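Local structure of beta-mannosidase (Trichoderma harzianum, 4CVU) at residues 188-200 against 448-460. The protein probably hydrolyses terminal beta-linked mannose from the non-reducing ends of glycans and oligosaccharides, as a fungal glycoside hydrolase of family 2. Numbering follows the deposited sequence.
Sequences RQWVRKEQNDFGW and QFSDTLYPDSDDF
Ser450 O is gripped by both terminal nitrogens of Arg188, NH1 at 2.9 Å and NH2 at 3.0 Å, and lies in the guanidinium plane. Thr452 CG2 lies over one face of this guanidinium, toward its rim, and Trp200 CZ3 over the opposite face, which limits its rotation. Next to it, Tyr454 OH donates to Gln195 OE1 (2.6 Å), arriving above the amide's carbonyl plane, and accepts from Ser450 N. The Gln195 amide is fixed in its turn by NE2, which donates to Arg188 O and Lys193 O. Arg192 repeats the end-on grip on Gln448 O, through NH2 at 2.8 Å and NH1 at 3.2 Å. Bends at chi2 (-52°) and chi3 (-47°) fold its chain back, and the guanidinium lies on the face of Phe449 with planes 13° apart, an off-centre cation-pi stack. Arg192 NH2 also forms a salt bridge with Glu467 of helix 458-475. A leucine in place of Arg192 would probably leave Gln448 O without these two donors, Glu467 without this countercharge and the Phe449 face without its flat partner. Farther along, Pro455 CG sits over the six-membered ring of Trp190, 3.6 Å from its centroid, in a CH-pi contact. A water donates to both Gln189 OE1 and Thr452 OG1, and that hydroxyl is also hydrogen-bonded to Val179 O. The contact is a buried part of the interface between domains, joining a loop of the galactose-binding-like domain to the loop between strand 442-446 and helix 458-475 of the family 2 (beta/alpha)8-type catalytic barrel.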
loop_
_atom_site.group_PDB
_atom_site.type_symbol
_atom_site.label_atom_id
_atom_site.label_comp_id
_atom_site.label_asym_id
_atom_site.label_seq_id
_atom_site.Cartn_x
_atom_site.Cartn_y
_atom_site.Cartn_z
ATOM N N ARG A 188 21.652 19.552 14.885
ATOM C CA ARG A 188 21.650 20.048 13.515
ATOM C C ARG A 188 22.331 21.409 13.345
ATOM O O ARG A 188 22.740 21.775 12.279
ATOM C CB ARG A 188 20.228 20.096 12.949
ATOM C CG ARG A 188 19.362 21.212 13.455
ATOM C CD ARG A 188 17.863 21.075 13.122
ATOM N NE ARG A 188 17.001 21.902 13.975
ATOM C CZ ARG A 188 16.703 23.166 13.714
ATOM N NH1 ARG A 188 17.220 23.726 12.686
ATOM N NH2 ARG A 188 15.905 23.891 14.486
ATOM N N GLN A 189 22.439 22.169 14.432
ATOM C CA GLN A 189 23.040 23.493 14.347
ATOM C C GLN A 189 24.519 23.429 13.900
ATOM O O GLN A 189 25.077 24.430 13.431
ATOM C CB GLN A 189 22.893 24.223 15.696
ATOM C CG GLN A 189 23.773 23.731 16.845
ATOM C CD GLN A 189 23.153 22.620 17.662
ATOM O OE1 GLN A 189 22.317 21.839 17.165
ATOM N NE2 GLN A 189 23.608 22.491 18.926
ATOM N N TRP A 190 25.138 22.257 14.054
ATOM C CA TRP A 190 26.580 22.076 13.779
ATOM C C TRP A 190 26.889 21.764 12.324
ATOM O O TRP A 190 28.044 21.734 11.943
ATOM C CB TRP A 190 27.192 20.968 14.692
ATOM C CG TRP A 190 27.388 21.485 16.050
ATOM C CD1 TRP A 190 26.660 21.183 17.159
ATOM C CD2 TRP A 190 28.319 22.485 16.439
ATOM N NE1 TRP A 190 27.097 21.915 18.234
ATOM C CE2 TRP A 190 28.117 22.729 17.814
ATOM C CE3 TRP A 190 29.340 23.180 15.767
ATOM C CZ2 TRP A 190 28.887 23.650 18.525
ATOM C CZ3 TRP A 190 30.116 24.086 16.481
ATOM C CH2 TRP A 190 29.880 24.316 17.840
ATOM N N VAL A 191 25.866 21.552 11.501
ATOM C CA VAL A 191 26.123 21.147 10.108
ATOM C C VAL A 191 25.443 22.056 9.097
ATOM O O VAL A 191 24.265 22.342 9.209
ATOM C CB VAL A 191 25.777 19.675 9.862
ATOM C CG1 VAL A 191 24.334 19.356 10.265
ATOM C CG2 VAL A 191 26.009 19.311 8.401
ATOM N N ARG A 192 26.191 22.492 8.094
ATOM C CA ARG A 192 25.631 23.246 6.988
ATOM C C ARG A 192 24.982 22.286 5.982
ATOM O O ARG A 192 25.548 21.958 4.928
ATOM C CB ARG A 192 26.729 24.098 6.335
ATOM C CG ARG A 192 27.385 25.060 7.284
ATOM C CD ARG A 192 26.391 25.902 8.024
ATOM N NE ARG A 192 25.399 26.449 7.098
ATOM C CZ ARG A 192 24.116 26.672 7.374
ATOM N NH1 ARG A 192 23.599 26.411 8.574
ATOM N NH2 ARG A 192 23.324 27.190 6.438
ATOM N N LYS A 193 23.769 21.859 6.358
ATOM C CA LYS A 193 22.926 20.911 5.623
ATOM C C LYS A 193 21.509 21.394 5.874
ATOM O O LYS A 193 21.183 22.026 6.921
ATOM C CB LYS A 193 23.137 19.450 6.118
ATOM C CG LYS A 193 22.287 18.361 5.423
ATOM C CD LYS A 193 22.820 16.954 5.690
ATOM C CE LYS A 193 21.922 15.807 5.173
ATOM N NZ LYS A 193 21.173 16.155 3.938
ATOM N N GLU A 194 20.666 21.122 4.902
ATOM C CA GLU A 194 19.264 21.534 4.890
ATOM C C GLU A 194 18.685 21.045 6.186
ATOM O O GLU A 194 18.689 19.892 6.506
ATOM C CB GLU A 194 18.581 20.929 3.640
ATOM C CG GLU A 194 17.073 20.985 3.587
ATOM C CD GLU A 194 16.462 20.534 2.250
ATOM O OE1 GLU A 194 16.450 19.347 2.017
ATOM O OE2 GLU A 194 15.987 21.333 1.471
ATOM N N GLN A 195 18.215 21.984 6.996
ATOM C CA GLN A 195 17.839 21.661 8.313
ATOM C C GLN A 195 16.663 20.709 8.443
ATOM O O GLN A 195 16.652 19.932 9.355
ATOM C CB GLN A 195 17.648 22.939 9.145
ATOM C CG GLN A 195 18.866 23.812 9.177
ATOM C CD GLN A 195 19.929 23.430 10.188
ATOM O OE1 GLN A 195 19.918 23.872 11.344
ATOM N NE2 GLN A 195 20.914 22.645 9.742
ATOM N N ASN A 196 15.685 20.774 7.554
ATOM C CA ASN A 196 14.563 19.921 7.603
ATOM C C ASN A 196 14.870 18.468 7.316
ATOM O O ASN A 196 14.068 17.639 7.569
ATOM C CB ASN A 196 13.390 20.403 6.792
ATOM C CG ASN A 196 13.641 20.382 5.336
ATOM O OD1 ASN A 196 14.207 21.278 4.776
ATOM N ND2 ASN A 196 13.244 19.282 4.714
ATOM N N ASP A 197 16.074 18.199 6.868
ATOM C CA ASP A 197 16.529 16.827 6.607
ATOM C C ASP A 197 16.630 15.973 7.875
ATOM O O ASP A 197 16.688 14.765 7.798
ATOM C CB ASP A 197 17.875 16.892 5.932
ATOM C CG ASP A 197 17.818 17.355 4.538
ATOM O OD1 ASP A 197 16.748 17.756 4.063
ATOM O OD2 ASP A 197 18.865 17.284 3.878
ATOM N N PHE A 198 16.663 16.629 9.037
ATOM C CA PHE A 198 16.637 15.970 10.324
ATOM C C PHE A 198 15.249 15.964 10.976
ATOM O O PHE A 198 15.131 15.712 12.199
ATOM C CB PHE A 198 17.653 16.623 11.262
ATOM C CG PHE A 198 19.015 16.758 10.645
ATOM C CD1 PHE A 198 19.840 15.654 10.521
ATOM C CD2 PHE A 198 19.425 17.966 10.097
ATOM C CE1 PHE A 198 21.072 15.776 9.912
ATOM C CE2 PHE A 198 20.640 18.088 9.463
ATOM C CZ PHE A 198 21.474 16.980 9.385
ATOM N N GLY A 199 14.222 16.276 10.153
ATOM C CA GLY A 199 12.856 16.244 10.543
ATOM C C GLY A 199 12.285 17.631 10.719
ATOM O O GLY A 199 12.997 18.538 11.086
ATOM N N TRP A 200 10.997 17.805 10.430
ATOM C CA TRP A 200 10.293 19.048 10.833
ATOM C C TRP A 200 8.870 18.641 11.207
ATOM O O TRP A 200 8.478 17.451 11.091
ATOM C CB TRP A 200 10.353 20.130 9.722
ATOM C CG TRP A 200 10.485 21.612 10.224
ATOM C CD1 TRP A 200 9.482 22.495 10.406
ATOM C CD2 TRP A 200 11.699 22.311 10.582
ATOM N NE1 TRP A 200 9.965 23.702 10.877
ATOM C CE2 TRP A 200 11.322 23.611 10.999
ATOM C CE3 TRP A 200 13.043 21.959 10.617
ATOM C CZ2 TRP A 200 12.246 24.561 11.426
ATOM C CZ3 TRP A 200 13.987 22.925 11.024
ATOM C CH2 TRP A 200 13.567 24.223 11.423
ATOM N N GLN A 448 20.135 29.659 4.978
ATOM C CA GLN A 448 19.690 28.401 5.604
ATOM C C GLN A 448 19.933 28.311 7.113
ATOM O O GLN A 448 20.755 27.557 7.590
ATOM C CB GLN A 448 20.248 27.194 4.827
ATOM C CG GLN A 448 19.966 27.261 3.334
ATOM C CD GLN A 448 18.505 27.493 3.017
ATOM O OE1 GLN A 448 17.635 26.898 3.627
ATOM N NE2 GLN A 448 18.227 28.335 2.039
ATOM N N PHE A 449 19.214 29.120 7.874
ATOM C CA PHE A 449 19.320 29.096 9.308
ATOM C C PHE A 449 17.903 29.220 9.910
ATOM O O PHE A 449 17.147 30.110 9.524
ATOM C CB PHE A 449 20.189 30.258 9.795
ATOM C CG PHE A 449 21.587 30.240 9.251
ATOM C CD1 PHE A 449 22.609 29.569 9.932
ATOM C CD2 PHE A 449 21.894 30.911 8.069
ATOM C CE1 PHE A 449 23.918 29.581 9.429
ATOM C CE2 PHE A 449 23.174 30.905 7.564
ATOM C CZ PHE A 449 24.196 30.231 8.251
ATOM N N SER A 450 17.549 28.334 10.850
ATOM C CA SER A 450 16.135 28.152 11.163
ATOM C C SER A 450 15.773 27.520 12.529
ATOM O O SER A 450 16.135 26.385 12.817
ATOM C CB SER A 450 15.497 27.368 9.991
ATOM O OG SER A 450 14.104 27.197 10.166
ATOM N N ASP A 451 15.087 28.301 13.365
ATOM C CA ASP A 451 14.447 27.817 14.563
ATOM C C ASP A 451 15.422 27.177 15.568
ATOM O O ASP A 451 15.091 26.228 16.276
ATOM C CB ASP A 451 13.349 26.824 14.173
ATOM C CG ASP A 451 12.343 26.597 15.287
ATOM O OD1 ASP A 451 12.206 27.466 16.192
ATOM O OD2 ASP A 451 11.688 25.522 15.266
ATOM N N THR A 452 16.627 27.709 15.603
ATOM C CA THR A 452 17.591 27.386 16.633
ATOM C C THR A 452 18.674 28.441 16.535
ATOM O O THR A 452 18.668 29.265 15.605
ATOM C CB THR A 452 18.173 25.971 16.459
ATOM O OG1 THR A 452 18.879 25.572 17.654
ATOM C CG2 THR A 452 19.058 25.893 15.227
ATOM N N LEU A 453 19.579 28.434 17.516
ATOM C CA LEU A 453 20.727 29.336 17.513
ATOM C C LEU A 453 21.926 28.553 17.042
ATOM O O LEU A 453 21.934 27.344 17.157
ATOM C CB LEU A 453 20.954 29.959 18.897
ATOM C CG LEU A 453 19.821 30.871 19.392
ATOM C CD1 LEU A 453 20.193 31.539 20.711
ATOM C CD2 LEU A 453 19.439 31.940 18.380
ATOM N N TYR A 454 22.925 29.260 16.506
ATOM C CA TYR A 454 23.994 28.631 15.758
ATOM C C TYR A 454 25.387 28.988 16.305
ATOM O O TYR A 454 25.544 29.992 17.043
ATOM C CB TYR A 454 23.891 29.031 14.277
ATOM C CG TYR A 454 22.740 28.351 13.577
ATOM C CD1 TYR A 454 21.469 28.882 13.622
ATOM C CD2 TYR A 454 22.932 27.152 12.916
ATOM C CE1 TYR A 454 20.414 28.244 13.018
ATOM C CE2 TYR A 454 21.893 26.493 12.304
ATOM C CZ TYR A 454 20.633 27.047 12.333
ATOM O OH TYR A 454 19.571 26.363 11.765
ATOM N N PRO A 455 26.387 28.169 15.943
ATOM C CA PRO A 455 27.790 28.486 16.293
ATOM C C PRO A 455 28.275 29.763 15.625
ATOM O O PRO A 455 27.714 30.204 14.618
ATOM C CB PRO A 455 28.577 27.282 15.753
ATOM C CG PRO A 455 27.579 26.206 15.564
ATOM C CD PRO A 455 26.309 26.905 15.190
ATOM N N ASP A 456 29.309 30.356 16.207
ATOM C CA ASP A 456 29.958 31.530 15.622
ATOM C C ASP A 456 31.484 31.493 15.839
ATOM O O ASP A 456 32.123 32.542 15.930
ATOM C CB ASP A 456 29.377 32.823 16.193
ATOM C CG ASP A 456 29.775 34.047 15.391
ATOM O OD1 ASP A 456 29.852 33.946 14.139
ATOM O OD2 ASP A 456 30.010 35.123 16.001
ATOM N N SER A 457 32.048 30.282 15.852
ATOM C CA SER A 457 33.493 30.108 15.873
ATOM C C SER A 457 34.029 30.560 14.513
ATOM O O SER A 457 33.259 30.790 13.583
ATOM C CB SER A 457 33.828 28.647 16.117
ATOM O OG SER A 457 33.350 27.856 15.033
ATOM N N ASP A 458 35.348 30.700 14.407
ATOM C CA ASP A 458 35.993 31.201 13.187
ATOM C C ASP A 458 35.840 30.229 12.012
ATOM O O ASP A 458 35.626 30.649 10.895
ATOM C CB ASP A 458 37.501 31.497 13.431
ATOM C CG ASP A 458 37.745 32.681 14.401
ATOM O OD1 ASP A 458 36.832 33.452 14.696
ATOM O OD2 ASP A 458 38.885 32.857 14.889
ATOM N N ASP A 459 35.963 28.936 12.259
ATOM C CA ASP A 459 35.856 27.965 11.163
ATOM C C ASP A 459 34.411 27.866 10.632
ATOM O O ASP A 459 34.212 27.801 9.423
ATOM C CB ASP A 459 36.341 26.568 11.592
ATOM C CG ASP A 459 37.871 26.440 11.544
ATOM O OD1 ASP A 459 38.553 27.323 10.973
ATOM O OD2 ASP A 459 38.393 25.432 12.055
ATOM N N PHE A 460 33.439 27.852 11.548
ATOM C CA PHE A 460 32.003 27.788 11.169
ATOM C C PHE A 460 31.629 29.005 10.333
ATOM O O PHE A 460 31.095 28.878 9.226
ATOM C CB PHE A 460 31.109 27.690 12.412
ATOM C CG PHE A 460 29.622 27.562 12.096
ATOM C CD1 PHE A 460 29.059 26.319 11.817
ATOM C CD2 PHE A 460 28.798 28.687 12.109
ATOM C CE1 PHE A 460 27.698 26.192 11.545
ATOM C CE2 PHE A 460 27.435 28.572 11.830
ATOM C CZ PHE A 460 26.888 27.326 11.555
HETATM O O HOH W 1 19.474 22.845 17.175
#